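Local coordinates for protein alternansucrase (Leuconostoc mesenteroides, PDB 6HVG) that is a large bacterial enzyme of glycoside hydrolase family 70, with a barrel-type catalytic domain and additional repeats related to cell-wall-binding modules, at residues L807-L815 with Y843-L851. Residues are numbered along the deposited sequence; the frame is centred on the assembly and turned at random.
Sequences LPSAYAMLL and YNPVISALL
P808, in the first turn of helix 807-814, lays its ring obliquely against the Y843 ring, with P808 CD 3.5 Å from Y843 CD1. P808 CB meets V846, 4.1 Å from V846 CG1. L807 completes the hold on the tyrosine through a CH-pi contact: its CB lies over the middle of the Y843 ring, 4.2 Å from the centroid and 3° off the normal, while its CD1 approaches Y843 CE2 (3.7 Å). The two helices run side by side in the same direction, their axes 9° apart and 9.6 Å distant. In the chain, strand 821-825 of the parallel barrel sheet and the short helix 826-829 lie between them, within the (beta/alpha)8 barrel domain expected of family 70. One turn after V846, L850 turns its CG beside the backbone N (chi1 -72°), which brings CD1 to the backbone of A812, 3.6 Å from A812 N. L815 crosses L850 at about a right angle, bringing L815 CD1 within 3.6 Å of L850 CB, and L815 CD2 meets L851 CD2. I847 CD1 sits over one face of the Y811 ring, offset toward the rim; the Y811 OH is hydrogen-bonded to D828 OD2 and to Y825 N.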
loop_
_atom_site.group_PDB
_atom_site.type_symbol
_atom_site.label_atom_id
_atom_site.label_comp_id
_atom_site.label_asym_id
_atom_site.label_seq_id
_atom_site.Cartn_x
_atom_site.Cartn_y
_atom_site.Cartn_z
ATOM N N LEU A 807 12.624 19.902 12.425
ATOM C CA LEU A 807 13.493 19.693 11.277
ATOM C C LEU A 807 14.840 20.431 11.357
ATOM O O LEU A 807 15.874 19.843 11.011
ATOM C CB LEU A 807 12.758 20.029 9.980
ATOM C CG LEU A 807 11.721 18.960 9.584
ATOM C CD1 LEU A 807 10.981 19.353 8.329
ATOM C CD2 LEU A 807 12.360 17.605 9.377
ATOM N N PRO A 808 14.847 21.696 11.822
ATOM C CA PRO A 808 16.135 22.356 12.031
ATOM C C PRO A 808 17.062 21.619 12.999
ATOM O O PRO A 808 18.253 21.498 12.741
ATOM C CB PRO A 808 15.731 23.719 12.602
ATOM C CG PRO A 808 14.415 23.979 11.979
ATOM C CD PRO A 808 13.730 22.643 11.943
ATOM N N SER A 809 16.513 21.130 14.100
ATOM C CA SER A 809 17.304 20.433 15.103
ATOM C C SER A 809 17.819 19.124 14.542
ATOM O O SER A 809 18.950 18.722 14.807
ATOM C CB SER A 809 16.468 20.208 16.380
ATOM O OG SER A 809 15.674 21.349 16.683
ATOM N N ALA A 810 16.972 18.448 13.781
ATOM C CA ALA A 810 17.352 17.206 13.118
ATOM C C ALA A 810 18.503 17.426 12.133
ATOM O O ALA A 810 19.445 16.650 12.114
ATOM C CB ALA A 810 16.149 16.609 12.397
ATOM N N TYR A 811 18.424 18.483 11.324
ATOM C CA TYR A 811 19.518 18.844 10.418
ATOM C C TYR A 811 20.795 19.263 11.162
ATOM O O TYR A 811 21.895 18.954 10.729
ATOM C CB TYR A 811 19.083 19.902 9.395
ATOM C CG TYR A 811 18.427 19.280 8.172
ATOM C CD1 TYR A 811 19.182 18.867 7.099
ATOM C CD2 TYR A 811 17.061 19.083 8.111
ATOM C CE1 TYR A 811 18.590 18.285 5.984
ATOM C CE2 TYR A 811 16.460 18.507 7.008
ATOM C CZ TYR A 811 17.228 18.107 5.948
ATOM O OH TYR A 811 16.646 17.520 4.849
ATOM N N ALA A 812 20.660 19.917 12.304
ATOM C CA ALA A 812 21.830 20.271 13.103
ATOM C C ALA A 812 22.630 19.026 13.439
ATOM O O ALA A 812 23.863 19.028 13.358
ATOM C CB ALA A 812 21.430 21.000 14.380
ATOM N N MET A 813 21.936 17.959 13.811
ATOM C CA MET A 813 22.594 16.685 14.102
ATOM C C MET A 813 23.083 15.992 12.831
ATOM O O MET A 813 24.229 15.545 12.765
ATOM C CB MET A 813 21.654 15.767 14.872
ATOM C CG MET A 813 21.286 16.313 16.249
ATOM S SD MET A 813 20.175 15.248 17.180
ATOM C CE MET A 813 21.138 13.729 17.263
ATOM N N LEU A 814 22.221 15.922 11.821
ATOM C CA LEU A 814 22.579 15.277 10.562
ATOM C C LEU A 814 23.867 15.836 10.000
ATOM O O LEU A 814 24.727 15.086 9.533
ATOM C CB LEU A 814 21.478 15.459 9.516
ATOM C CG LEU A 814 21.698 14.682 8.228
ATOM C CD1 LEU A 814 21.451 13.199 8.460
ATOM C CD2 LEU A 814 20.786 15.203 7.128
ATOM N N LEU A 815 23.989 17.155 10.060
ATOM C CA LEU A 815 25.068 17.877 9.383
ATOM C C LEU A 815 26.360 17.995 10.178
ATOM O O LEU A 815 27.356 18.446 9.634
ATOM C CB LEU A 815 24.587 19.273 8.978
ATOM C CG LEU A 815 23.436 19.285 7.962
ATOM C CD1 LEU A 815 22.901 20.687 7.782
ATOM C CD2 LEU A 815 23.835 18.711 6.612
ATOM N N TYR A 843 12.494 26.830 7.149
ATOM C CA TYR A 843 13.698 26.197 7.653
ATOM C C TYR A 843 14.959 26.598 6.868
ATOM O O TYR A 843 16.073 26.466 7.383
ATOM C CB TYR A 843 13.531 24.679 7.654
ATOM C CG TYR A 843 12.211 24.174 8.229
ATOM C CD1 TYR A 843 11.857 24.410 9.555
ATOM C CD2 TYR A 843 11.328 23.438 7.445
ATOM C CE1 TYR A 843 10.663 23.922 10.073
ATOM C CE2 TYR A 843 10.139 22.960 7.961
ATOM C CZ TYR A 843 9.822 23.205 9.277
ATOM O OH TYR A 843 8.652 22.713 9.770
ATOM N N ASN A 844 14.786 27.091 5.643
ATOM C CA ASN A 844 15.906 27.386 4.752
ATOM C C ASN A 844 17.101 28.148 5.372
ATOM O O ASN A 844 18.255 27.740 5.202
ATOM C CB ASN A 844 15.416 28.118 3.501
ATOM C CG ASN A 844 16.491 28.225 2.437
ATOM O OD1 ASN A 844 17.513 28.891 2.633
ATOM N ND2 ASN A 844 16.256 27.587 1.287
ATOM N N PRO A 845 16.842 29.251 6.088
ATOM C CA PRO A 845 17.971 30.008 6.625
ATOM C C PRO A 845 18.795 29.213 7.630
ATOM O O PRO A 845 20.021 29.242 7.570
ATOM C CB PRO A 845 17.298 31.222 7.284
ATOM C CG PRO A 845 15.977 31.322 6.609
ATOM C CD PRO A 845 15.562 29.897 6.417
ATOM N N VAL A 846 18.131 28.501 8.530
ATOM C CA VAL A 846 18.833 27.722 9.572
ATOM C C VAL A 846 19.642 26.590 8.949
ATOM O O VAL A 846 20.800 26.387 9.273
ATOM C CB VAL A 846 17.869 27.107 10.615
ATOM C CG1 VAL A 846 18.649 26.518 11.784
ATOM C CG2 VAL A 846 16.895 28.159 11.119
ATOM N N ILE A 847 19.037 25.873 8.020
ATOM C CA ILE A 847 19.703 24.766 7.364
ATOM C C ILE A 847 20.836 25.292 6.464
ATOM O O ILE A 847 21.883 24.670 6.370
ATOM C CB ILE A 847 18.704 23.923 6.544
ATOM C CG1 ILE A 847 17.553 23.393 7.423
ATOM C CG2 ILE A 847 19.414 22.756 5.888
ATOM C CD1 ILE A 847 16.429 22.757 6.634
ATOM N N SER A 848 20.628 26.446 5.814
ATOM C CA SER A 848 21.658 27.065 4.971
ATOM C C SER A 848 22.884 27.467 5.793
ATOM O O SER A 848 24.025 27.315 5.350
ATOM C CB SER A 848 21.103 28.284 4.238
ATOM O OG SER A 848 20.047 27.911 3.353
ATOM N N ALA A 849 22.633 27.973 6.995
ATOM C CA ALA A 849 23.693 28.317 7.928
ATOM C C ALA A 849 24.470 27.094 8.372
ATOM O O ALA A 849 25.716 27.089 8.360
ATOM C CB ALA A 849 23.119 29.029 9.139
ATOM N N LEU A 850 23.741 26.059 8.766
ATOM C CA LEU A 850 24.352 24.788 9.164
ATOM C C LEU A 850 25.242 24.236 8.057
ATOM O O LEU A 850 26.334 23.724 8.315
ATOM C CB LEU A 850 23.269 23.763 9.558
ATOM C CG LEU A 850 22.562 24.048 10.889
ATOM C CD1 LEU A 850 21.318 23.184 11.018
ATOM C CD2 LEU A 850 23.467 23.840 12.088
ATOM N N LEU A 851 24.761 24.358 6.828
ATOM C CA LEU A 851 25.475 23.826 5.666
ATOM C C LEU A 851 26.775 24.559 5.396
ATOM O O LEU A 851 27.783 23.918 5.096
ATOM C CB LEU A 851 24.590 23.856 4.415
ATOM C CG LEU A 851 23.641 22.665 4.315
ATOM C CD1 LEU A 851 22.510 22.954 3.343
ATOM C CD2 LEU A 851 24.398 21.410 3.916
#